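C protein alpha-antigen (PDB 1YWM) may play a role in both virulence and immunity as a peptidoglycan-anchored surface protein of group B Streptococcus, this chain being its N-terminal domain. Local coordinates at residues A[23-28]-A[94-99]; A[41-46]-A[79-84]; A[103-106]-A[110-113]; A[124-129]-A[176-181]; A[136-141]-A[149-154]. All coordinates share one frame; numbering follows the deposited sequence.

Contact 1: residues A[23-28]-A[94-99]; sequences GSAATL and YNIFGE
Ile96, near the end of strand 88-97, is the residue through which this segment touches the first one, where it meets Ala25 and Ala26 with two separate branches. Walking along the strand, Tyr94 comes first; its CB is directed toward segment 23-28, while its hydroxyl hydrogen-bonds to Pro55 O. Asn95 faces elsewhere and lies against Ile113 and Val70. Ile96 then turns back inward. Its first torsion (chi1 -52°) puts CG1 beside the backbone N and CG2 anti to it, which sends the branches to different alanines: CG2 reaches CB of Ala25 at 4.0 Å, and CD1, ending the longer branch, touches CB of Ala26 at 3.6 Å. An ST turn spanning Ser24 to Ala26 shapes the chain here, Ala26 N donating to Ser24 OG at 3.0 Å and 164°. Phe97, Gly98 and Glu99 leave the interface and line the pocket of a bound 1,4-dimercaptobutane-2,3-diol together with Thr66 and Gly101. The purely apolar, buried contact lies between the two layers of a beta sandwich: Ala26 also rests on Val114 and Leu61, and Ile96 on Ala67, so strand 26-28, paired with strand 59-61, packs across the larger sheet that contains strands 88-97, 66-73 and 113-121.

Contact 2: residues A[41-46]-A[79-84]; sequences AYIDLY and GDVSQL
Gln83 OE1 is gripped by two backbone amides, those of Asp80 and Gly79, in the turn whose Leu84 and Val81 pack on Leu45 and Ile43. The bond from Asp80 N measures 3.2 Å to OE1 and comes in tilted 19° from the carbonyl plane; the one from Gly79 N is weak. A second brace is the Asx turn in which Ser82 N donates to Asp80 OD1 from well above the carboxylate plane. All of these bonds lie within segment 79-84, as does the backbone bond of Leu84 N to Val81 O at 3.0 Å, and together they probably hold the 3-10 turn 81-83 in shape.

Between the segments the contact is entirely van der Waals. Leu45 and Leu84 cross at about a right angle, and the touching branch is CD2 of Leu45, 3.7 Å from CB of Leu84 and 3.6 Å from its carbonyl O. The second meeting is looser: Ile43 extends CD1, anti along its chain (chi2 176°), to Val81 CG2 at 4.2 Å. Both of these side chains also lie on Phe71 and Val48. On the first segment, Asp44 is the N-cap of helix 45-49, its OD1 accepting from Tyr46 N. This strand-to-helix junction packs against the short 3-10 loop in the hydrophobic core of the beta sandwich, consistent with the fibronectin fold.

Contact 3: residues A[103-106]-A[110-113]; sequences PHVK and QIDI. With GOL (glycerol), chain C.
Asp112 and His104 form the tightly held side of this contact. His104 ND1 donates to Asp112 OD2 at 2.7 Å and 156°; the oxygen lies in the ring plane and uses its anti lone pair, although ring and carboxylate planes are turned 58° apart. The same oxygen also accepts from Ala25 N, while OD1 takes the Ser24 hydroxyl and a proton of water 1. Four partners thus fix the carboxylate's rotation and would tend to keep it ionised. The imidazole of His104 lies beside Asp112, and Phe65 meets its ring from elsewhere in the chain. Backbone bonds reinforce the pairing: Asp112 N to His104 O at 2.8 Å and Lys106 N to Gln110 O at 2.9 Å.

The opposite character appears where Pro103, Val105 and Ile111 meet near the surface. Ile111 touches Val105 CG2 through CD1 at 3.8 Å and Pro103 CB through CG2 at 3.9 Å. Lys106 joins the two regimes. Its CG packs on Asp112 CB at 3.8 Å, then the chain bends at chi3 and carries NZ to water 1, 2.8 Å away, and to a glycerol, probably from the crystallisation liquor, whose O2 donates to Ile111 O. Gln110 turns its amide to Asp108 instead.

Val105 and Ile111 are a non-hydrogen-bonded pair flanked by the two backbone bonds, a single antiparallel bridge in a hairpin-like loop between strands 88-97 and 113-121, here fastened by a histidine-carboxylate bond.

Contact 4: residues A[124-129]-A[176-181]; sequences TTLRDK and VEVNEL
Asn179 supplies the flat group of this contact, a carboxamide approached at its oxygen end by Lys129, whose chain crosses it at about a right angle. The modelled separation of Lys129 NZ from Asn179 OD1 is 2.6 Å, but the oxygen is placed too near the lysine chain for the bond to be more than doubtful in detail. The ammonium has other company: it hydrogen-bonds to a glycerol, probably from the crystallisation liquor, and forms a long, weak ion pair with Glu182. The lysine's first torsion, with CG anti to the backbone N (chi1 -168°), sets CG against Val178 CG1 at 3.7 Å, the two side chains running past each other in opposite directions; bends at chi2 and chi4 then bring NZ round beside Asn179. The short axes are 10.2 Å apart and point the same way within 10°, as expected for the first and third helices of an up-down-up, antiparallel three-helix bundle; helix 144-163 runs between them in sequence and in the opposite sense. On the buried side of the lysine, Val178 presents its other methyl, CG2, to CD1 of Leu126 at 3.9 Å. Leu126 also packs on Ile161, Ile171 and Ile175, while Val178 is covered by Ile130, Val133 and Ile157.

Contact 5: residues A[136-141]-A[149-154]; sequences NANDPK and EVLTGL
Ala137 sets its methyl CB between two side chains of helix 144-163, lying 4.0 Å from Leu151 CD2 and 4.2 Å from Val150 CG1. Its CB points toward the partner helix, and the CA atoms of Ala137 and Val150 are the nearest pair, 7.1 Å apart. Leu151 is a two-sided partner: while CD2 takes the alanine, CD1 is 3.9 Å from Asn138 OD1, the asparagine and leucine side chains crossing at about a right angle. That second meeting is carbon against a carbonyl oxygen, without a hydrogen bond. In Val150 a chi1 of 168° aims the CG1 methyl at Ala137; elsewhere this valine rests on Val133 and Leu185.

Beyond Asn138 the chain leaves the interface. An Asx turn follows, Lys141 N donating to Asp139 OD1 at 2.9 Å and 165°, with the amide on the anti side of the carboxylate. The reversal is tied to helix 144-163 by Arg147, which donates to the carbonyls of Ala137 and Asp139; within the connection, Asn136 OD1 accepts from Trp142 NE1. The first connection of a three-helix bundle is built in this way. No hydrogen bond or salt bridge joins the two segments directly, so their contact depends on shape and the burial of methyl groups, while the polar bonds of the flanking residues probably set the path of the turn.

In the fold
From the N terminus, residues 23-28 pack on strand 88-97, contact 1 closing a loop of 65 residues; contact 2, 41-46 with 79-84, lies wholly within that loop, and both reach the same large sheet. Contact 3 follows in series as a local hairpin-like loop; it touches contact 1, its centre about 7 Å away, so the two form one end of the sandwich. Past strand 113-121 the chain enters the helical bundle. Contact 4 joins its first and third helices, and contact 5, enclosed within that loop, joins the first two; the pair touch through Leu181 and Val178. Tyr46, packed on Thr124 and Arg127, connects contact 2 with contact 4, bridging sandwich and bundle.

Contact 1: residues A[23-28]-A[94-99]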
# COMPACT_ATOMS: atom_id res chain seq x y z
N GLY A 23 0.55 -28.12 -10.58
CA GLY A 23 1.13 -28.09 -11.91
C GLY A 23 1.69 -26.73 -12.34
O GLY A 23 2.37 -26.66 -13.35
N SER A 24 1.41 -25.67 -11.58
CA SER A 24 1.88 -24.32 -11.95
C SER A 24 3.36 -24.12 -11.74
O SER A 24 3.93 -24.61 -10.77
CB SER A 24 1.13 -23.20 -11.18
OG SER A 24 1.68 -21.92 -11.49
N ALA A 25 3.98 -23.35 -12.64
CA ALA A 25 5.40 -23.06 -12.52
C ALA A 25 5.66 -21.78 -11.75
O ALA A 25 6.80 -21.30 -11.66
CB ALA A 25 6.01 -22.98 -13.92
N ALA A 26 4.59 -21.19 -11.20
CA ALA A 26 4.74 -19.94 -10.44
C ALA A 26 4.06 -20.06 -9.08
O ALA A 26 3.08 -20.78 -8.93
CB ALA A 26 4.14 -18.76 -11.21
N THR A 27 4.59 -19.35 -8.10
CA THR A 27 3.91 -19.28 -6.82
C THR A 27 4.05 -17.88 -6.20
O THR A 27 5.08 -17.21 -6.34
CB THR A 27 4.40 -20.41 -5.87
OG1 THR A 27 3.63 -20.37 -4.65
CG2 THR A 27 5.81 -20.17 -5.40
N LEU A 28 3.01 -17.46 -5.50
CA LEU A 28 2.95 -16.13 -4.92
C LEU A 28 4.00 -16.01 -3.82
O LEU A 28 4.10 -16.90 -2.98
CB LEU A 28 1.55 -15.90 -4.35
CG LEU A 28 0.91 -14.53 -4.44
CD1 LEU A 28 0.93 -14.02 -5.86
CD2 LEU A 28 -0.51 -14.59 -3.88
N TYR A 94 -0.69 -13.49 -13.57
CA TYR A 94 0.61 -13.77 -14.13
C TYR A 94 0.36 -14.85 -15.19
O TYR A 94 -0.12 -15.93 -14.87
CB TYR A 94 1.54 -14.27 -13.05
CG TYR A 94 1.84 -13.20 -12.02
CD1 TYR A 94 2.88 -12.29 -12.22
CD2 TYR A 94 1.02 -13.06 -10.90
CE1 TYR A 94 3.16 -11.27 -11.27
CE2 TYR A 94 1.28 -12.04 -9.94
CZ TYR A 94 2.35 -11.17 -10.14
OH TYR A 94 2.62 -10.20 -9.18
N ASN A 95 0.67 -14.53 -16.42
CA ASN A 95 0.62 -15.51 -17.50
C ASN A 95 2.01 -16.13 -17.58
O ASN A 95 2.98 -15.41 -17.68
CB ASN A 95 0.22 -14.80 -18.81
CG ASN A 95 -1.26 -14.32 -18.78
OD1 ASN A 95 -2.10 -14.96 -18.18
ND2 ASN A 95 -1.54 -13.16 -19.39
N ILE A 96 2.09 -17.46 -17.60
CA ILE A 96 3.35 -18.17 -17.47
C ILE A 96 3.69 -18.77 -18.86
O ILE A 96 2.82 -19.37 -19.50
CB ILE A 96 3.22 -19.28 -16.41
CG1 ILE A 96 2.65 -18.73 -15.07
CG2 ILE A 96 4.56 -19.97 -16.17
CD1 ILE A 96 3.42 -17.53 -14.51
N PHE A 97 4.93 -18.60 -19.27
CA PHE A 97 5.40 -19.01 -20.60
C PHE A 97 6.63 -19.91 -20.51
O PHE A 97 7.52 -19.66 -19.69
CB PHE A 97 5.78 -17.76 -21.41
CG PHE A 97 4.63 -16.82 -21.64
CD1 PHE A 97 4.37 -15.78 -20.73
CD2 PHE A 97 3.74 -17.03 -22.69
CE1 PHE A 97 3.26 -14.94 -20.90
CE2 PHE A 97 2.64 -16.18 -22.89
CZ PHE A 97 2.41 -15.12 -21.97
N GLY A 98 6.69 -20.94 -21.37
CA GLY A 98 7.91 -21.72 -21.51
C GLY A 98 8.96 -21.00 -22.33
O GLY A 98 8.73 -19.87 -22.80
N GLU A 99 10.11 -21.65 -22.50
CA GLU A 99 11.23 -21.07 -23.23
C GLU A 99 10.89 -20.71 -24.67
O GLU A 99 11.53 -19.83 -25.24
CB GLU A 99 12.43 -22.01 -23.19
CG GLU A 99 13.11 -22.08 -21.84
CD GLU A 99 14.08 -23.25 -21.72
OE1 GLU A 99 14.05 -24.15 -22.60
OE2 GLU A 99 14.87 -23.25 -20.75

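Contact 2: residues A[41-46]-A[79-84]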
# COMPACT_ATOMS: atom_id res chain seq x y z
N ALA A 41 -3.34 -9.57 -3.19
CA ALA A 41 -2.36 -8.55 -3.46
C ALA A 41 -2.90 -7.16 -3.15
O ALA A 41 -4.10 -6.90 -3.25
CB ALA A 41 -1.85 -8.61 -4.92
N TYR A 42 -1.97 -6.27 -2.81
CA TYR A 42 -2.26 -4.85 -2.56
C TYR A 42 -1.16 -4.03 -3.15
O TYR A 42 0.00 -4.38 -3.01
CB TYR A 42 -2.21 -4.56 -1.06
CG TYR A 42 -3.29 -5.24 -0.28
CD1 TYR A 42 -3.21 -6.59 0.03
CD2 TYR A 42 -4.40 -4.51 0.17
CE1 TYR A 42 -4.24 -7.23 0.74
CE2 TYR A 42 -5.40 -5.13 0.91
CZ TYR A 42 -5.32 -6.48 1.17
OH TYR A 42 -6.31 -7.09 1.92
N ILE A 43 -1.53 -2.91 -3.76
CA ILE A 43 -0.57 -1.99 -4.38
C ILE A 43 -1.00 -0.57 -4.03
O ILE A 43 -2.17 -0.20 -4.17
CB ILE A 43 -0.56 -2.19 -5.92
CG1 ILE A 43 0.12 -3.53 -6.26
CG2 ILE A 43 0.14 -1.02 -6.62
CD1 ILE A 43 0.09 -3.88 -7.82
N ASP A 44 -0.04 0.21 -3.53
CA ASP A 44 -0.27 1.60 -3.14
C ASP A 44 0.27 2.45 -4.28
O ASP A 44 1.47 2.36 -4.61
CB ASP A 44 0.52 1.86 -1.85
CG ASP A 44 0.27 3.23 -1.27
OD1 ASP A 44 -0.39 4.11 -1.91
OD2 ASP A 44 0.71 3.49 -0.14
N LEU A 45 -0.59 3.25 -4.90
CA LEU A 45 -0.16 4.08 -6.04
C LEU A 45 0.93 5.07 -5.64
O LEU A 45 1.72 5.50 -6.48
CB LEU A 45 -1.34 4.81 -6.66
CG LEU A 45 -2.46 3.90 -7.21
CD1 LEU A 45 -3.54 4.72 -7.85
CD2 LEU A 45 -1.86 2.98 -8.27
N TYR A 46 0.99 5.41 -4.35
CA TYR A 46 2.12 6.23 -3.86
C TYR A 46 3.45 5.57 -4.21
O TYR A 46 4.39 6.22 -4.73
CB TYR A 46 1.99 6.46 -2.34
CG TYR A 46 3.19 7.16 -1.73
CD1 TYR A 46 4.17 6.44 -1.09
CD2 TYR A 46 3.32 8.57 -1.81
CE1 TYR A 46 5.28 7.08 -0.53
CE2 TYR A 46 4.44 9.22 -1.23
CZ TYR A 46 5.40 8.46 -0.60
OH TYR A 46 6.49 9.05 -0.02
N GLY A 79 -0.70 -3.61 -18.91
CA GLY A 79 0.53 -4.38 -18.91
C GLY A 79 1.69 -3.73 -18.17
O GLY A 79 2.77 -4.32 -18.07
N ASP A 80 1.47 -2.51 -17.65
CA ASP A 80 2.53 -1.77 -16.96
C ASP A 80 1.92 -1.21 -15.69
O ASP A 80 0.96 -0.45 -15.78
CB ASP A 80 2.98 -0.60 -17.83
CG ASP A 80 4.09 0.24 -17.21
OD1 ASP A 80 4.63 -0.10 -16.12
OD2 ASP A 80 4.50 1.27 -17.77
N VAL A 81 2.45 -1.60 -14.54
CA VAL A 81 1.94 -1.12 -13.25
C VAL A 81 1.83 0.42 -13.20
O VAL A 81 0.93 0.97 -12.55
CB VAL A 81 2.77 -1.67 -12.07
CG1 VAL A 81 4.25 -1.10 -12.07
CG2 VAL A 81 2.01 -1.44 -10.71
N SER A 82 2.73 1.12 -13.90
CA SER A 82 2.71 2.59 -13.95
C SER A 82 1.43 3.18 -14.58
O SER A 82 1.13 4.37 -14.39
CB SER A 82 3.97 3.11 -14.67
OG SER A 82 3.82 3.03 -16.08
N GLN A 83 0.65 2.35 -15.28
CA GLN A 83 -0.64 2.78 -15.83
C GLN A 83 -1.81 2.79 -14.84
O GLN A 83 -2.88 3.34 -15.17
CB GLN A 83 -1.05 1.92 -17.04
CG GLN A 83 -0.02 1.84 -18.16
CD GLN A 83 -0.54 0.88 -19.22
OE1 GLN A 83 -0.44 -0.33 -19.05
NE2 GLN A 83 -1.17 1.41 -20.26
N LEU A 84 -1.64 2.15 -13.68
CA LEU A 84 -2.69 2.15 -12.67
C LEU A 84 -2.85 3.57 -12.14
O LEU A 84 -1.89 4.19 -11.71
CB LEU A 84 -2.36 1.21 -11.51
CG LEU A 84 -2.25 -0.28 -11.89
CD1 LEU A 84 -2.00 -1.09 -10.67
CD2 LEU A 84 -3.53 -0.76 -12.62

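Contact 3: residues A[103-106]-A[110-113]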
# COMPACT_ATOMS: atom_id res chain seq x y z
N PRO A 103 2.48 -20.05 -23.93
CA PRO A 103 1.98 -20.40 -22.58
C PRO A 103 2.36 -21.83 -22.19
O PRO A 103 2.36 -22.75 -23.01
CB PRO A 103 0.43 -20.22 -22.69
CG PRO A 103 0.20 -19.36 -23.85
CD PRO A 103 1.40 -19.60 -24.83
N HIS A 104 2.71 -21.98 -20.92
CA HIS A 104 2.89 -23.27 -20.28
C HIS A 104 1.52 -23.91 -20.11
O HIS A 104 0.60 -23.29 -19.60
CB HIS A 104 3.53 -23.04 -18.92
CG HIS A 104 3.68 -24.28 -18.09
ND1 HIS A 104 3.49 -24.28 -16.74
CD2 HIS A 104 4.05 -25.54 -18.43
CE1 HIS A 104 3.70 -25.50 -16.26
NE2 HIS A 104 4.03 -26.28 -17.27
N VAL A 105 1.39 -25.15 -20.55
CA VAL A 105 0.18 -25.94 -20.25
C VAL A 105 0.57 -26.91 -19.17
O VAL A 105 1.60 -27.61 -19.27
CB VAL A 105 -0.35 -26.71 -21.50
CG1 VAL A 105 -1.60 -27.55 -21.16
CG2 VAL A 105 -0.74 -25.73 -22.56
N LYS A 106 -0.25 -26.95 -18.11
CA LYS A 106 0.06 -27.76 -16.94
C LYS A 106 -0.28 -29.21 -17.19
O LYS A 106 -0.96 -29.54 -18.15
CB LYS A 106 -0.69 -27.23 -15.68
CG LYS A 106 -0.40 -25.73 -15.40
CD LYS A 106 -1.24 -25.22 -14.21
CE LYS A 106 -2.71 -25.14 -14.61
NZ LYS A 106 -3.50 -24.40 -13.55
N GLN A 110 -4.61 -27.56 -18.56
CA GLN A 110 -5.02 -26.17 -18.48
C GLN A 110 -3.82 -25.24 -18.57
O GLN A 110 -2.75 -25.55 -18.03
CB GLN A 110 -5.75 -25.90 -17.15
CG GLN A 110 -6.89 -26.83 -16.85
CD GLN A 110 -7.59 -26.39 -15.58
OE1 GLN A 110 -8.57 -25.71 -15.66
NE2 GLN A 110 -7.02 -26.73 -14.42
N ILE A 111 -4.03 -24.09 -19.21
CA ILE A 111 -3.02 -23.04 -19.38
C ILE A 111 -2.63 -22.57 -17.99
O ILE A 111 -3.51 -22.38 -17.14
CB ILE A 111 -3.58 -21.87 -20.21
CG1 ILE A 111 -3.99 -22.32 -21.63
CG2 ILE A 111 -2.57 -20.73 -20.30
CD1 ILE A 111 -2.82 -22.53 -22.54
N ASP A 112 -1.32 -22.41 -17.77
CA ASP A 112 -0.78 -21.95 -16.50
C ASP A 112 -0.95 -20.44 -16.35
O ASP A 112 -0.20 -19.66 -16.93
CB ASP A 112 0.70 -22.30 -16.45
CG ASP A 112 1.28 -22.21 -15.08
OD1 ASP A 112 0.60 -21.69 -14.15
OD2 ASP A 112 2.44 -22.62 -14.86
N ILE A 113 -1.97 -20.01 -15.61
CA ILE A 113 -2.06 -18.61 -15.22
C ILE A 113 -2.26 -18.54 -13.70
O ILE A 113 -2.83 -19.44 -13.08
CB ILE A 113 -3.20 -17.86 -15.96
CG1 ILE A 113 -4.60 -18.36 -15.57
CG2 ILE A 113 -2.99 -17.90 -17.50
CD1 ILE A 113 -5.74 -17.42 -16.12
C1 GOL C . -6.82 -21.37 -16.18
O1 GOL C . -8.03 -22.04 -16.53
C2 GOL C . -6.02 -21.99 -15.04
O2 GOL C . -5.42 -23.21 -15.45
C3 GOL C . -6.78 -22.26 -13.74
O3 GOL C . -5.85 -22.65 -12.73
O HOH W 1 -2.05 -22.06 -13.09

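Contact 4: residues A[124-129]-A[176-181]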
# COMPACT_ATOMS: atom_id res chain seq x y z
N THR A 124 -1.13 8.71 -0.86
CA THR A 124 -0.50 10.00 -1.17
C THR A 124 -1.05 11.17 -0.33
O THR A 124 -0.28 11.95 0.26
CB THR A 124 -0.58 10.31 -2.68
OG1 THR A 124 0.21 9.36 -3.42
CG2 THR A 124 0.10 11.66 -2.98
N THR A 125 -2.37 11.32 -0.30
CA THR A 125 -2.95 12.46 0.42
C THR A 125 -2.77 12.32 1.94
O THR A 125 -2.49 13.30 2.64
CB THR A 125 -4.40 12.61 0.05
OG1 THR A 125 -4.47 12.94 -1.35
CG2 THR A 125 -4.99 13.85 0.76
N LEU A 126 -2.97 11.10 2.44
CA LEU A 126 -2.67 10.82 3.84
C LEU A 126 -1.24 11.22 4.17
O LEU A 126 -1.00 11.89 5.19
CB LEU A 126 -2.92 9.35 4.18
CG LEU A 126 -2.52 8.80 5.57
CD1 LEU A 126 -3.32 9.54 6.67
CD2 LEU A 126 -2.85 7.29 5.59
N ARG A 127 -0.30 10.83 3.32
CA ARG A 127 1.11 11.12 3.64
C ARG A 127 1.39 12.62 3.63
O ARG A 127 2.13 13.13 4.47
CB ARG A 127 2.04 10.39 2.66
CG ARG A 127 2.16 8.87 2.97
CD ARG A 127 2.96 8.11 1.84
NE ARG A 127 3.00 6.68 2.09
CZ ARG A 127 3.75 6.08 3.01
NH1 ARG A 127 3.68 4.77 3.15
NH2 ARG A 127 4.58 6.78 3.79
N ASP A 128 0.77 13.34 2.70
CA ASP A 128 0.88 14.80 2.65
C ASP A 128 0.28 15.40 3.90
O ASP A 128 0.87 16.29 4.50
CB ASP A 128 0.10 15.36 1.46
CG ASP A 128 0.82 15.17 0.16
OD1 ASP A 128 2.02 14.85 0.18
OD2 ASP A 128 0.25 15.33 -0.94
N LYS A 129 -0.91 14.94 4.26
CA LYS A 129 -1.57 15.42 5.48
C LYS A 129 -0.70 15.20 6.72
O LYS A 129 -0.58 16.08 7.61
CB LYS A 129 -2.95 14.76 5.66
CG LYS A 129 -3.81 15.41 6.72
CD LYS A 129 -4.15 16.87 6.34
CE LYS A 129 -5.22 17.49 7.22
NZ LYS A 129 -4.93 17.35 8.68
N VAL A 176 -8.86 11.11 8.67
CA VAL A 176 -9.70 11.63 9.74
C VAL A 176 -8.96 11.53 11.08
O VAL A 176 -8.98 12.50 11.85
CB VAL A 176 -11.09 10.91 9.85
CG1 VAL A 176 -11.89 11.42 11.09
CG2 VAL A 176 -11.90 11.10 8.59
N GLU A 177 -8.35 10.38 11.38
CA GLU A 177 -7.55 10.28 12.61
C GLU A 177 -6.46 11.37 12.70
O GLU A 177 -6.18 11.89 13.81
CB GLU A 177 -6.92 8.88 12.75
CG GLU A 177 -7.94 7.77 13.00
CD GLU A 177 -7.31 6.37 12.99
OE1 GLU A 177 -6.09 6.27 13.21
OE2 GLU A 177 -8.04 5.38 12.77
N VAL A 178 -5.83 11.68 11.56
CA VAL A 178 -4.73 12.66 11.52
C VAL A 178 -5.30 14.06 11.78
O VAL A 178 -4.71 14.85 12.52
CB VAL A 178 -3.96 12.59 10.17
CG1 VAL A 178 -2.99 13.81 9.99
CG2 VAL A 178 -3.13 11.28 10.11
N ASN A 179 -6.45 14.36 11.17
CA ASN A 179 -7.12 15.64 11.42
C ASN A 179 -7.46 15.82 12.89
O ASN A 179 -7.32 16.94 13.44
CB ASN A 179 -8.43 15.74 10.64
CG ASN A 179 -8.24 15.69 9.16
OD1 ASN A 179 -7.18 16.04 8.65
ND2 ASN A 179 -9.28 15.27 8.44
N GLU A 180 -7.95 14.74 13.51
CA GLU A 180 -8.27 14.72 14.93
C GLU A 180 -7.05 14.86 15.84
O GLU A 180 -7.10 15.61 16.84
CB GLU A 180 -9.07 13.45 15.31
CG GLU A 180 -10.50 13.48 14.77
CD GLU A 180 -11.30 14.69 15.30
OE1 GLU A 180 -11.25 14.93 16.53
OE2 GLU A 180 -11.93 15.40 14.49
N LEU A 181 -5.97 14.15 15.53
CA LEU A 181 -4.69 14.33 16.25
C LEU A 181 -4.23 15.80 16.26
O LEU A 181 -3.76 16.32 17.29
CB LEU A 181 -3.57 13.46 15.64
CG LEU A 181 -3.55 11.96 16.03
CD1 LEU A 181 -2.68 11.16 15.02
CD2 LEU A 181 -3.06 11.78 17.47

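Contact 5: residues A[136-141]-A[149-154]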
# COMPACT_ATOMS: atom_id res chain seq x y z
N ASN A 136 3.28 21.65 11.29
CA ASN A 136 2.53 22.46 12.24
C ASN A 136 2.94 22.16 13.69
O ASN A 136 3.26 23.08 14.47
CB ASN A 136 1.04 22.23 12.03
CG ASN A 136 0.18 23.13 12.90
OD1 ASN A 136 0.64 24.16 13.40
ND2 ASN A 136 -1.08 22.77 13.05
N ALA A 137 2.94 20.87 14.06
CA ALA A 137 3.23 20.46 15.43
C ALA A 137 4.62 20.92 15.89
O ALA A 137 4.81 21.18 17.07
CB ALA A 137 3.09 18.89 15.59
N ASN A 138 5.56 21.03 14.95
CA ASN A 138 6.94 21.42 15.29
C ASN A 138 7.13 22.91 15.56
O ASN A 138 8.20 23.33 16.02
CB ASN A 138 7.93 20.87 14.23
CG ASN A 138 8.24 19.39 14.49
OD1 ASN A 138 8.54 19.01 15.62
ND2 ASN A 138 8.16 18.57 13.46
N ASP A 139 6.08 23.69 15.36
CA ASP A 139 6.12 25.12 15.69
C ASP A 139 6.30 25.29 17.22
O ASP A 139 5.50 24.74 17.98
CB ASP A 139 4.81 25.73 15.23
CG ASP A 139 4.86 27.24 15.21
OD1 ASP A 139 5.29 27.83 16.23
OD2 ASP A 139 4.52 27.90 14.21
N PRO A 140 7.31 26.02 17.69
CA PRO A 140 7.49 26.21 19.12
C PRO A 140 6.36 26.93 19.84
O PRO A 140 6.39 26.94 21.07
CB PRO A 140 8.81 27.01 19.24
CG PRO A 140 9.19 27.40 17.91
CD PRO A 140 8.37 26.70 16.90
N LYS A 141 5.34 27.43 19.13
CA LYS A 141 4.22 28.05 19.86
C LYS A 141 3.35 27.02 20.64
O LYS A 141 2.59 27.39 21.55
CB LYS A 141 3.35 28.86 18.91
CG LYS A 141 2.44 28.01 17.99
CD LYS A 141 1.89 28.86 16.85
CE LYS A 141 1.13 28.00 15.82
NZ LYS A 141 0.65 28.87 14.72
N GLU A 149 2.59 14.28 21.94
CA GLU A 149 1.44 13.38 21.81
C GLU A 149 0.99 13.30 20.36
O GLU A 149 0.67 12.22 19.86
CB GLU A 149 0.28 13.86 22.71
CG GLU A 149 -1.00 13.06 22.52
CD GLU A 149 -2.13 13.55 23.43
OE1 GLU A 149 -3.15 12.83 23.56
OE2 GLU A 149 -2.01 14.66 24.00
N VAL A 150 0.97 14.45 19.69
CA VAL A 150 0.56 14.49 18.28
C VAL A 150 1.57 13.72 17.40
O VAL A 150 1.19 12.87 16.58
CB VAL A 150 0.33 15.92 17.78
CG1 VAL A 150 0.17 15.97 16.21
CG2 VAL A 150 -0.93 16.53 18.48
N LEU A 151 2.86 13.99 17.61
CA LEU A 151 3.87 13.28 16.78
C LEU A 151 3.86 11.78 17.02
O LEU A 151 4.15 10.97 16.09
CB LEU A 151 5.26 13.84 17.07
CG LEU A 151 5.43 15.29 16.58
CD1 LEU A 151 6.86 15.73 16.84
CD2 LEU A 151 5.09 15.47 15.11
N THR A 152 3.55 11.38 18.25
CA THR A 152 3.48 9.95 18.56
C THR A 152 2.39 9.27 17.71
O THR A 152 2.57 8.16 17.18
CB THR A 152 3.14 9.77 20.10
OG1 THR A 152 4.30 10.05 20.90
CG2 THR A 152 2.84 8.29 20.42
N GLY A 153 1.25 9.94 17.62
CA GLY A 153 0.13 9.40 16.85
C GLY A 153 0.45 9.36 15.35
O GLY A 153 0.13 8.38 14.63
N LEU A 154 1.04 10.44 14.86
CA LEU A 154 1.48 10.45 13.47
C LEU A 154 2.50 9.33 13.17
O LEU A 154 2.43 8.70 12.10
CB LEU A 154 2.09 11.80 13.08
CG LEU A 154 1.16 13.02 13.22
CD1 LEU A 154 1.95 14.26 12.76
CD2 LEU A 154 -0.14 12.91 12.41